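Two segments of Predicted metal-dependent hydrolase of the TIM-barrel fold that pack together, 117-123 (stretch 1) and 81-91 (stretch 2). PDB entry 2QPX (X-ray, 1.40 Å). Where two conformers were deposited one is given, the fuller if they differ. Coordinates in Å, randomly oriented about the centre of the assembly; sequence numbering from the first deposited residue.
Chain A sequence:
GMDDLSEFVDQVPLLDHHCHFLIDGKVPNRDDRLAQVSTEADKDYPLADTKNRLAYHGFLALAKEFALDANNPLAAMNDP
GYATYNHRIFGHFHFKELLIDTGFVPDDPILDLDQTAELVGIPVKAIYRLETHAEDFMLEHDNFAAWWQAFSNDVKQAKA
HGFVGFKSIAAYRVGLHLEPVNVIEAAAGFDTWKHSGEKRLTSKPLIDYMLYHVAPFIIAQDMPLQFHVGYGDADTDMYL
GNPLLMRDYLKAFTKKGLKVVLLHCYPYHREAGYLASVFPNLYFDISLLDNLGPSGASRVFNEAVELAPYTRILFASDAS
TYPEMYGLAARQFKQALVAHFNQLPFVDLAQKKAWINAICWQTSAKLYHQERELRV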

ATOM      1  N   ALA A 117     -13.859 -32.369 -16.449  1.00 16.89           N
ATOM      2  CA  ALA A 117     -12.679 -32.715 -17.245  1.00 19.30           C
ATOM      3  C   ALA A 117     -13.059 -32.947 -18.733  1.00 19.82           C
ATOM      4  O   ALA A 117     -12.338 -32.507 -19.650  1.00 20.30           O
ATOM      5  CB  ALA A 117     -11.942 -33.926 -16.657  1.00 18.90           C
ATOM      6  N   GLU A 118     -14.198 -33.587 -18.978  1.00 20.64           N
ATOM      7  CA  GLU A 118     -14.676 -33.808 -20.367  0.70 21.73           C
ATOM      8  C   GLU A 118     -15.009 -32.472 -21.043  1.00 20.82           C
ATOM      9  O   GLU A 118     -14.705 -32.249 -22.244  1.00 20.63           O
ATOM     10  CB  GLU A 118     -15.909 -34.742 -20.438  0.70 23.59           C
ATOM     11  CG  GLU A 118     -16.578 -34.695 -21.847  0.70 25.69           C
ATOM     12  CD  GLU A 118     -17.659 -35.740 -22.135  0.70 27.58           C
ATOM     13  OE1 GLU A 118     -17.748 -36.722 -21.336  0.70 31.92           O
ATOM     14  OE2 GLU A 118     -18.366 -35.567 -23.173  0.70 17.19           O
ATOM     15  N   LEU A 119     -15.648 -31.593 -20.298  1.00 19.61           N
ATOM     16  CA  LEU A 119     -16.065 -30.298 -20.786  1.00 20.18           C
ATOM     17  C   LEU A 119     -14.880 -29.428 -21.217  1.00 17.39           C
ATOM     18  O   LEU A 119     -14.923 -28.779 -22.273  1.00 18.20           O
ATOM     19  CB  LEU A 119     -16.879 -29.604 -19.683  1.00 20.38           C
ATOM     20  CG  LEU A 119     -17.449 -28.282 -20.080  1.00 22.65           C
ATOM     21  CD1 LEU A 119     -18.642 -28.472 -21.143  1.00 24.20           C
ATOM     22  CD2 LEU A 119     -17.887 -27.538 -18.820  1.00 24.26           C
ATOM     23  N   VAL A 120     -13.824 -29.395 -20.401  1.00 17.68           N
ATOM     24  CA  VAL A 120     -12.714 -28.471 -20.598  1.00 17.27           C
ATOM     25  C   VAL A 120     -11.544 -29.110 -21.350  1.00 18.47           C
ATOM     26  O   VAL A 120     -10.686 -28.406 -21.861  1.00 19.54           O
ATOM     27  CB  VAL A 120     -12.288 -27.816 -19.245  1.00 16.08           C
ATOM     28  CG1 VAL A 120     -13.477 -27.064 -18.610  1.00 17.97           C
ATOM     29  CG2 VAL A 120     -11.679 -28.821 -18.266  1.00 17.68           C
ATOM     30  N   GLY A 121     -11.493 -30.445 -21.354  1.00 18.05           N
ATOM     31  CA  GLY A 121     -10.493 -31.198 -22.102  1.00 18.59           C
ATOM     32  C   GLY A 121      -9.163 -31.480 -21.421  1.00 19.12           C
ATOM     33  O   GLY A 121      -8.184 -31.879 -22.091  1.00 20.16           O
ATOM     34  N   ILE A 122      -9.125 -31.291 -20.097  1.00 18.92           N
ATOM     35  CA  ILE A 122      -7.911 -31.446 -19.316  1.00 17.95           C
ATOM     36  C   ILE A 122      -8.291 -32.039 -17.967  1.00 16.20           C
ATOM     37  O   ILE A 122      -9.438 -31.958 -17.556  1.00 16.82           O
ATOM     38  CB  ILE A 122      -7.149 -30.091 -19.153  1.00 17.00           C
ATOM     39  CG1 ILE A 122      -8.050 -28.998 -18.570  1.00 18.02           C
ATOM     40  CG2 ILE A 122      -6.525 -29.631 -20.518  1.00 19.18           C
ATOM     41  CD1 ILE A 122      -7.338 -27.688 -18.217  1.00 17.97           C
ATOM     42  N   PRO A 123      -7.307 -32.623 -17.267  1.00 16.79           N
ATOM     43  CA  PRO A 123      -7.609 -33.171 -15.945  1.00 16.89           C
ATOM     44  C   PRO A 123      -8.026 -32.129 -14.908  1.00 15.53           C
ATOM     45  O   PRO A 123      -7.557 -30.983 -14.934  1.00 16.64           O
ATOM     46  CB  PRO A 123      -6.311 -33.859 -15.539  1.00 18.93           C
ATOM     47  CG  PRO A 123      -5.261 -33.277 -16.419  1.00 23.05           C
ATOM     48  CD  PRO A 123      -5.936 -32.926 -17.702  1.00 18.02           C
TER
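Stretch 2 (81-91) GYATYNHRIFG

Stretch 2 is helical from Gly-81 to Gly-91, part of a longer helix that extends beyond it at both ends, and it lies against the last helical residues of stretch 1 and the loop that follows. The closest CA pairs are Leu-119 with Ala-83, their CA atoms 4.6 Å apart, and Val-120 with His-87, their CA atoms 5.2 Å apart, so one residue step on stretch 1 spans about a helical turn of stretch 2. The contact buries 420 Å² in all, most of it through Leu-119, Val-120, Phe-90 and His-87.

Leu-119 (chi1 t, chi2 p) has the largest share. Its CA-to-CB bond points sideways, but the end of the side chain comes nearer to stretch 2, where Leu-119 CD1 packs 3.6 Å from Tyr-82 CD2 and 4.0 Å from Ala-83 CB. Its carbonyl lies close to the helix backbone: Leu-119 O is 3.4 Å from Asn-86 CB; it is also 3.5 Å from Ala-83 O, but both of these oxygens are acceptors and they do not bond each other. His-87 lies beside both, its ND1 donating weak hydrogen bonds to Leu-119 O and to Ala-83 O, each 2.9 Å long and strongly bent at the hydrogen.

Val-120 (chi1 m) sits over a face of the Phe-90 ring, with Val-120 CB 4.1 Å from the ring centroid in a CH-pi contact and Val-120 CG1 3.4 Å from Phe-90 CE2. Ile-122 CD1 adds a looser contact, 4.3 Å from Phe-90 CD1.

The CA-to-CB bonds of Phe-90 and Asn-86 both point toward stretch 1. Asn-86 ND2 is held within its own helix by a hydrogen bond to Tyr-82 O (2.9 Å), while Asn-86 OD1 lies 4.0 Å from Val-120 CG1.

Gly-121 leaves the helical conformation with positive phi, which favours glycine. An ideal CB here would point toward stretch 2 and come 2.7 Å from His-87 NE2, a clash, so the bare backbone leaves room for the imidazole.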

ATOM      1  N   GLY A  81     -21.916 -27.839 -27.961  1.00 18.48           N
ATOM      2  CA  GLY A  81     -21.425 -26.463 -28.180  1.00 19.63           C
ATOM      3  C   GLY A  81     -20.633 -25.968 -26.975  1.00 19.10           C
ATOM      4  O   GLY A  81     -19.575 -25.372 -27.134  1.00 18.22           O
ATOM      5  N   TYR A  82     -21.149 -26.218 -25.792  1.00 18.05           N
ATOM      6  CA  TYR A  82     -20.478 -25.738 -24.573  1.00 16.94           C
ATOM      7  C   TYR A  82     -19.109 -26.399 -24.410  1.00 17.43           C
ATOM      8  O   TYR A  82     -18.135 -25.731 -24.028  1.00 17.01           O
ATOM      9  CB  TYR A  82     -21.366 -25.964 -23.371  1.00 17.60           C
ATOM     10  CG  TYR A  82     -20.983 -25.197 -22.093  1.00 16.02           C
ATOM     11  CD1 TYR A  82     -20.693 -23.831 -22.134  1.00 17.17           C
ATOM     12  CD2 TYR A  82     -21.036 -25.807 -20.857  1.00 17.38           C
ATOM     13  CE1 TYR A  82     -20.418 -23.138 -20.973  1.00 16.64           C
ATOM     14  CE2 TYR A  82     -20.746 -25.124 -19.690  1.00 16.13           C
ATOM     15  CZ  TYR A  82     -20.492 -23.778 -19.745  1.00 16.73           C
ATOM     16  OH  TYR A  82     -20.226 -23.065 -18.563  1.00 17.59           O
ATOM     17  N   ALA A  83     -19.006 -27.702 -24.688  1.00 15.92           N
ATOM     18  CA  ALA A  83     -17.715 -28.361 -24.647  1.00 17.18           C
ATOM     19  C   ALA A  83     -16.769 -27.752 -25.693  1.00 16.87           C
ATOM     20  O   ALA A  83     -15.606 -27.482 -25.409  1.00 16.94           O
ATOM     21  CB  ALA A  83     -17.867 -29.899 -24.831  1.00 18.32           C
ATOM     22  N   THR A  84     -17.259 -27.549 -26.912  1.00 18.12           N
ATOM     23  CA  THR A  84     -16.451 -26.911 -27.950  1.00 15.95           C
ATOM     24  C   THR A  84     -15.913 -25.551 -27.503  1.00 17.16           C
ATOM     25  O   THR A  84     -14.734 -25.258 -27.646  1.00 18.01           O
ATOM     26  CB  THR A  84     -17.281 -26.718 -29.263  1.00 17.66           C
ATOM     27  OG1 THR A  84     -17.649 -28.010 -29.764  1.00 21.78           O
ATOM     28  CG2 THR A  84     -16.493 -25.954 -30.321  1.00 19.08           C
ATOM     29  N   TYR A  85     -16.807 -24.781 -26.930  1.00 17.60           N
ATOM     30  CA  TYR A  85     -16.494 -23.410 -26.468  1.00 17.90           C
ATOM     31  C   TYR A  85     -15.456 -23.411 -25.338  1.00 16.55           C
ATOM     32  O   TYR A  85     -14.452 -22.690 -25.387  1.00 16.29           O
ATOM     33  CB  TYR A  85     -17.774 -22.737 -26.013  1.00 17.16           C
ATOM     34  CG  TYR A  85     -17.620 -21.276 -25.650  1.00 16.90           C
ATOM     35  CD1 TYR A  85     -17.185 -20.343 -26.593  1.00 17.39           C
ATOM     36  CD2 TYR A  85     -17.889 -20.829 -24.361  1.00 16.93           C
ATOM     37  CE1 TYR A  85     -17.041 -19.015 -26.271  1.00 18.06           C
ATOM     38  CE2 TYR A  85     -17.741 -19.473 -24.031  1.00 16.01           C
ATOM     39  CZ  TYR A  85     -17.318 -18.577 -25.005  1.00 16.85           C
ATOM     40  OH  TYR A  85     -17.144 -17.237 -24.683  1.00 18.53           O
ATOM     41  N   ASN A  86     -15.685 -24.248 -24.333  1.00 15.80           N
ATOM     42  CA  ASN A  86     -14.682 -24.444 -23.271  1.00 15.10           C
ATOM     43  C   ASN A  86     -13.331 -24.907 -23.836  1.00 14.87           C
ATOM     44  O   ASN A  86     -12.278 -24.375 -23.483  1.00 17.09           O
ATOM     45  CB  ASN A  86     -15.208 -25.380 -22.181  1.00 15.94           C
ATOM     46  CG  ASN A  86     -16.110 -24.664 -21.198  1.00 16.24           C
ATOM     47  OD1 ASN A  86     -15.634 -24.090 -20.218  1.00 17.05           O
ATOM     48  ND2 ASN A  86     -17.418 -24.659 -21.464  1.00 18.23           N
ATOM     49  N   HIS A  87     -13.351 -25.904 -24.731  1.00 16.15           N
ATOM     50  CA  HIS A  87     -12.120 -26.377 -25.333  1.00 17.47           C
ATOM     51  C   HIS A  87     -11.366 -25.239 -26.040  1.00 15.27           C
ATOM     52  O   HIS A  87     -10.153 -25.178 -25.999  1.00 18.75           O
ATOM     53  CB  HIS A  87     -12.385 -27.546 -26.298  1.00 17.69           C
ATOM     54  CG  HIS A  87     -12.461 -28.887 -25.651  1.00 17.88           C
ATOM     55  ND1 HIS A  87     -13.377 -29.191 -24.672  1.00 18.12           N
ATOM     56  CD2 HIS A  87     -11.787 -30.036 -25.908  1.00 18.64           C
ATOM     57  CE1 HIS A  87     -13.229 -30.458 -24.313  1.00 19.07           C
ATOM     58  NE2 HIS A  87     -12.264 -30.993 -25.047  1.00 17.61           N
ATOM     59  N   ARG A  88     -12.096 -24.354 -26.709  1.00 18.10           N
ATOM     60  CA  ARG A  88     -11.450 -23.247 -27.435  1.00 18.74           C
ATOM     61  C   ARG A  88     -10.685 -22.318 -26.499  1.00 17.18           C
ATOM     62  O   ARG A  88      -9.539 -21.972 -26.760  1.00 19.24           O
ATOM     63  CB  ARG A  88     -12.483 -22.398 -28.167  1.00 19.94           C
ATOM     64  CG  ARG A  88     -13.074 -22.984 -29.383  1.00 21.56           C
ATOM     65  CD  ARG A  88     -14.046 -21.989 -30.023  1.00 22.02           C
ATOM     66  NE  ARG A  88     -14.598 -22.561 -31.223  1.00 23.95           N
ATOM     67  CZ  ARG A  88     -15.452 -21.941 -32.010  1.00 24.38           C
ATOM     68  NH1 ARG A  88     -15.855 -20.707 -31.758  1.00 24.39           N
ATOM     69  NH2 ARG A  88     -15.880 -22.573 -33.093  1.00 26.00           N
ATOM     70  N   ILE A  89     -11.299 -21.998 -25.359  1.00 16.96           N
ATOM     71  CA  ILE A  89     -10.693 -21.052 -24.418  1.00 17.13           C
ATOM     72  C   ILE A  89      -9.571 -21.704 -23.640  1.00 17.35           C
ATOM     73  O   ILE A  89      -8.467 -21.178 -23.584  1.00 16.88           O
ATOM     74  CB  ILE A  89     -11.756 -20.415 -23.508  1.00 15.91           C
ATOM     75  CG1 ILE A  89     -12.683 -19.541 -24.343  1.00 16.89           C
ATOM     76  CG2 ILE A  89     -11.111 -19.601 -22.318  1.00 16.88           C
ATOM     77  CD1 ILE A  89     -13.928 -19.015 -23.627  1.00 19.54           C
ATOM     78  N   PHE A  90      -9.845 -22.843 -23.001  1.00 17.59           N
ATOM     79  CA  PHE A  90      -8.798 -23.524 -22.234  1.00 16.27           C
ATOM     80  C   PHE A  90      -7.616 -23.882 -23.122  1.00 16.44           C
ATOM     81  O   PHE A  90      -6.465 -23.756 -22.715  1.00 17.63           O
ATOM     82  CB  PHE A  90      -9.341 -24.724 -21.467  1.00 16.78           C
ATOM     83  CG  PHE A  90     -10.179 -24.332 -20.255  1.00 14.54           C
ATOM     84  CD1 PHE A  90      -9.571 -24.052 -19.054  1.00 15.42           C
ATOM     85  CD2 PHE A  90     -11.581 -24.251 -20.319  1.00 15.74           C
ATOM     86  CE1 PHE A  90     -10.332 -23.667 -17.957  1.00 15.22           C
ATOM     87  CE2 PHE A  90     -12.354 -23.891 -19.198  1.00 15.84           C
ATOM     88  CZ  PHE A  90     -11.696 -23.591 -18.004  1.00 15.70           C
ATOM     89  N   GLY A  91      -7.896 -24.334 -24.363  1.00 18.11           N
ATOM     90  CA  GLY A  91      -6.835 -24.696 -25.298  1.00 19.03           C
ATOM     91  C   GLY A  91      -6.047 -23.495 -25.758  1.00 17.94           C
ATOM     92  O   GLY A  91      -4.831 -23.573 -25.868  1.00 18.98           O
TER